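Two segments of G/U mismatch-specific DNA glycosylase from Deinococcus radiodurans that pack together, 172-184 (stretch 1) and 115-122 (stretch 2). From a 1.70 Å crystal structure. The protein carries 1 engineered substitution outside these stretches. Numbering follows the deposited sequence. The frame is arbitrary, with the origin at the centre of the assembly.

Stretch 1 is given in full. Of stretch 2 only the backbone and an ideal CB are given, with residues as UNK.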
# COMPACT_ATOMS: atom_id res chain seq x y z
N PRO A 172 -9.16 -3.63 -10.71
CA PRO A 172 -8.44 -4.27 -9.59
C PRO A 172 -8.73 -3.61 -8.23
O PRO A 172 -8.88 -4.35 -7.21
CB PRO A 172 -6.96 -4.15 -10.01
CG PRO A 172 -7.04 -4.03 -11.56
CD PRO A 172 -8.19 -3.15 -11.74
N TRP A 173 -8.85 -2.28 -8.23
CA TRP A 173 -9.17 -1.48 -7.04
C TRP A 173 -10.64 -1.72 -6.57
O TRP A 173 -10.95 -1.74 -5.40
CB TRP A 173 -8.98 0.04 -7.34
CG TRP A 173 -7.57 0.44 -7.49
CD1 TRP A 173 -6.80 0.42 -8.64
CD2 TRP A 173 -6.71 0.93 -6.44
NE1 TRP A 173 -5.51 0.85 -8.37
CE2 TRP A 173 -5.43 1.21 -7.04
CE3 TRP A 173 -6.90 1.19 -5.06
CZ2 TRP A 173 -4.32 1.67 -6.29
CZ3 TRP A 173 -5.77 1.68 -4.31
CH2 TRP A 173 -4.53 1.92 -4.93
N GLN A 174 -11.58 -1.82 -7.52
CA GLN A 174 -12.93 -2.08 -7.12
C GLN A 174 -13.07 -3.51 -6.58
O GLN A 174 -13.82 -3.73 -5.61
CB GLN A 174 -13.88 -1.91 -8.32
CG GLN A 174 -15.30 -2.11 -7.91
CD GLN A 174 -15.84 -1.03 -7.03
OE1 GLN A 174 -15.80 0.16 -7.35
NE2 GLN A 174 -16.38 -1.45 -5.89
N ALA A 175 -12.37 -4.46 -7.19
CA ALA A 175 -12.40 -5.87 -6.73
C ALA A 175 -11.83 -5.96 -5.30
O ALA A 175 -12.24 -6.80 -4.46
CB ALA A 175 -11.59 -6.75 -7.66
N LEU A 176 -10.83 -5.13 -5.06
CA LEU A 176 -10.22 -5.08 -3.74
C LEU A 176 -11.21 -4.52 -2.76
O LEU A 176 -11.39 -5.12 -1.66
CB LEU A 176 -8.92 -4.23 -3.79
CG LEU A 176 -8.22 -4.14 -2.43
CD1 LEU A 176 -7.86 -5.49 -1.86
CD2 LEU A 176 -6.99 -3.24 -2.58
N GLY A 177 -11.86 -3.42 -3.13
CA GLY A 177 -12.91 -2.77 -2.33
C GLY A 177 -14.00 -3.80 -1.94
O GLY A 177 -14.47 -3.83 -0.79
N ASP A 178 -14.38 -4.61 -2.89
CA ASP A 178 -15.44 -5.61 -2.72
C ASP A 178 -14.97 -6.68 -1.76
O ASP A 178 -15.75 -7.12 -0.89
CB ASP A 178 -15.66 -6.29 -4.05
CG ASP A 178 -16.43 -5.43 -5.02
OD1 ASP A 178 -16.98 -4.34 -4.63
OD2 ASP A 178 -16.54 -5.81 -6.18
N ARG A 179 -13.73 -7.11 -1.97
CA ARG A 179 -13.06 -8.10 -1.10
C ARG A 179 -12.92 -7.66 0.36
O ARG A 179 -13.13 -8.47 1.29
CB ARG A 179 -11.69 -8.48 -1.64
CG ARG A 179 -10.98 -9.55 -0.79
CD ARG A 179 -11.75 -10.89 -0.74
NE ARG A 179 -11.04 -11.87 0.04
CZ ARG A 179 -11.64 -12.75 0.85
NH1 ARG A 179 -12.97 -12.78 0.95
NH2 ARG A 179 -10.90 -13.60 1.55
N VAL A 180 -12.60 -6.38 0.57
CA VAL A 180 -12.54 -5.80 1.91
C VAL A 180 -13.95 -5.76 2.54
O VAL A 180 -14.14 -6.16 3.71
CB VAL A 180 -11.86 -4.39 1.90
CG1 VAL A 180 -12.11 -3.63 3.21
CG2 VAL A 180 -10.39 -4.57 1.63
N ARG A 181 -14.94 -5.28 1.76
CA ARG A 181 -16.35 -5.33 2.17
C ARG A 181 -16.77 -6.75 2.58
O ARG A 181 -17.42 -6.95 3.61
CB ARG A 181 -17.18 -4.88 0.97
CG ARG A 181 -18.61 -4.47 1.20
CD ARG A 181 -19.10 -3.50 0.06
NE ARG A 181 -18.21 -2.34 -0.04
CZ ARG A 181 -17.39 -2.02 -1.07
NH1 ARG A 181 -17.33 -2.74 -2.21
NH2 ARG A 181 -16.62 -0.93 -0.97
N GLU A 182 -16.40 -7.72 1.77
CA GLU A 182 -16.73 -9.14 1.98
C GLU A 182 -16.08 -9.69 3.26
O GLU A 182 -16.67 -10.48 4.00
CB GLU A 182 -16.18 -9.89 0.79
CG GLU A 182 -16.29 -11.40 0.82
CD GLU A 182 -15.85 -12.04 -0.49
OE1 GLU A 182 -16.66 -12.78 -1.10
OE2 GLU A 182 -14.70 -11.84 -0.94
N LEU A 183 -14.83 -9.30 3.51
CA LEU A 183 -14.15 -9.74 4.73
C LEU A 183 -14.77 -9.10 5.97
O LEU A 183 -15.05 -9.79 6.95
CB LEU A 183 -12.66 -9.42 4.66
CG LEU A 183 -11.83 -10.41 3.87
CD1 LEU A 183 -10.45 -9.79 3.55
CD2 LEU A 183 -11.69 -11.78 4.59
N ARG A 184 -14.96 -7.78 5.94
CA ARG A 184 -15.48 -7.04 7.08
C ARG A 184 -16.94 -7.46 7.32
O ARG A 184 -17.43 -7.39 8.44
CB ARG A 184 -15.32 -5.52 6.87
CG ARG A 184 -13.85 -5.07 6.79
CD ARG A 184 -13.63 -3.57 6.69
NE ARG A 184 -13.94 -2.86 7.92
CZ ARG A 184 -13.24 -2.92 9.06
NH1 ARG A 184 -12.15 -3.71 9.18
NH2 ARG A 184 -13.64 -2.19 10.10
N UNK A 115 -1.96 -8.41 8.62
CA UNK A 115 -3.17 -7.85 7.98
C UNK A 115 -3.84 -8.92 7.08
O UNK A 115 -3.13 -9.85 6.63
CB UNK A 115 -2.81 -6.61 7.16
N UNK A 116 -5.14 -8.80 6.81
CA UNK A 116 -5.82 -9.82 5.97
C UNK A 116 -5.34 -9.74 4.51
O UNK A 116 -5.26 -10.77 3.82
CB UNK A 116 -7.34 -9.63 6.03
N UNK A 117 -5.00 -8.51 4.07
CA UNK A 117 -4.57 -8.29 2.68
C UNK A 117 -3.39 -7.34 2.69
O UNK A 117 -3.39 -6.40 3.50
CB UNK A 117 -5.71 -7.73 1.82
N UNK A 118 -2.37 -7.67 1.89
CA UNK A 118 -1.33 -6.66 1.54
C UNK A 118 -1.53 -6.35 0.05
O UNK A 118 -1.46 -7.27 -0.76
CB UNK A 118 0.09 -7.16 1.82
N UNK A 119 -1.80 -5.09 -0.30
CA UNK A 119 -2.05 -4.76 -1.72
C UNK A 119 -0.98 -3.73 -2.13
O UNK A 119 -0.89 -2.66 -1.53
CB UNK A 119 -3.46 -4.22 -1.94
N UNK A 120 -0.08 -4.14 -3.03
CA UNK A 120 0.90 -3.20 -3.61
C UNK A 120 0.18 -2.23 -4.53
O UNK A 120 -0.66 -2.64 -5.36
CB UNK A 120 2.00 -3.94 -4.37
N UNK A 121 0.43 -0.94 -4.34
CA UNK A 121 -0.26 0.09 -5.17
C UNK A 121 0.47 0.38 -6.48
O UNK A 121 0.16 1.35 -7.16
CB UNK A 121 -0.40 1.39 -4.38
N UNK A 122 1.46 -0.42 -6.80
CA UNK A 122 2.07 -0.41 -8.14
C UNK A 122 2.78 -1.73 -8.40
O UNK A 122 3.20 -2.44 -7.49
CB UNK A 122 3.05 0.76 -8.29

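The helix of stretch 1 runs nearly antiparallel to the strand at 117-120, at 168° between their directions, and the axes approach to 11.3 Å. No hydrogen bond joins the two stretches, so the visible helix mostly selects for shape and apolar character.

Position 115 has phi/psi of -64/156, and nothing of the helix lies within 5.5 Å of its ideal CB. The contact sets no demand here; the phi value would allow proline among many others. The residue is Pro 115, which does not touch stretch 1.

At 116 the CA-to-CB bond points toward the helix, and the ideal CB lies 4.0 Å from Leu 183 CD1. That methyl invites an apolar chain, but a long chain with an aliphatic stem and a polar end would serve equally well if it could run on past the leucine. The deposited residue is Arg 116. Its chi1, chi2 and chi3 are all m, a folded course that brings NH1 within 3.5 Å of Leu 183 CD2. This is packing of the guanidinium against a methyl, not a polar bond; Arg 116 NE and NH2 find hydrogen-bonding partners elsewhere in the structure.

Position 117 has extended angles (-137/136), and its CB again points toward the helix. The ideal CB is 4.8 Å from Leu 176 CD1 and 5.5 Å from Leu 183 CD1, so there is room for a side chain to reach in among the helix side chains. Leucine, isoleucine or methionine could do so; alanine would stop short. Ile 117 is found, with chi1 m and chi2 t. Its CD1 meets Leu 183 CD1 at 3.7 Å and lies 4.0 Å from each of Leu 176 CD1, Val 180 CG2 and Arg 179 CG. One methyl thus touches four helix residues, and Ile 117 has the largest area covered by the helix in stretch 2.

The alternation of a strand turns 118 away from the helix. A beta-branched residue suits its extended angles (-111/121), and Val 118 occupies it without contact.

At 119 the CB points toward the helix once more, but here the ideal CB is already 3.7 Å from Leu 176 CD2. The leucine fills the space ahead, so a small residue fits best. Ala 119 places its CB in van der Waals contact with that methyl, without a longer chain to accommodate.

Position 120 lies out of reach, and the helix cannot choose its residue; an extended backbone accepts many, including aromatics. It is Phe 120.

The strand has ended by 121, where CA-to-CB points sideways. The ideal CB of 121 lies 4.2 Å from Trp 173 CH2. A modest side chain with a methyl, such as alanine, valine or threonine, could rest near the indole. Thr 121, chi1 p, sets CG2 4.0 Å from Trp 173 CH2, while its OG1 is hydrogen-bonded elsewhere in the structure.

Position 122 points away from stretch 1 and stands right before a helix, where serine, threonine, aspartate or asparagine are favoured. Ser 122 occupies this N-cap position.

Stretch 2 (115-122) PRIVAFTS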
# COMPACT_ATOMS: atom_id res chain seq x y z
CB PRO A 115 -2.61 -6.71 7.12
CG PRO A 115 -1.20 -7.17 6.81
CD PRO A 115 -0.71 -7.84 8.10
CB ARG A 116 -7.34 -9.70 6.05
CG ARG A 116 -7.96 -10.05 7.46
CD ARG A 116 -7.47 -11.37 8.08
NE ARG A 116 -7.47 -12.47 7.14
CZ ARG A 116 -8.56 -13.17 6.79
NH1 ARG A 116 -9.76 -12.89 7.35
NH2 ARG A 116 -8.43 -14.13 5.86
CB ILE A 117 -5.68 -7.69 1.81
CG1 ILE A 117 -6.96 -8.59 1.82
CG2 ILE A 117 -5.12 -7.49 0.39
CD1 ILE A 117 -8.17 -7.83 1.41
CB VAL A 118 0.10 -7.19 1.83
CG1 VAL A 118 1.20 -6.18 1.27
CG2 VAL A 118 0.24 -7.30 3.33
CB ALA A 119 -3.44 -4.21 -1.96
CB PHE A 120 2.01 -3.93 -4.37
CG PHE A 120 2.85 -4.77 -3.45
CD1 PHE A 120 3.93 -4.19 -2.78
CD2 PHE A 120 2.47 -6.08 -3.13
CE1 PHE A 120 4.71 -4.90 -1.88
CE2 PHE A 120 3.26 -6.80 -2.21
CZ PHE A 120 4.37 -6.21 -1.61
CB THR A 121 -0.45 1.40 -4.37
OG1 THR A 121 0.87 1.93 -4.02
CG2 THR A 121 -1.16 1.07 -3.01
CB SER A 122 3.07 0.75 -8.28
OG SER A 122 4.14 0.55 -7.36
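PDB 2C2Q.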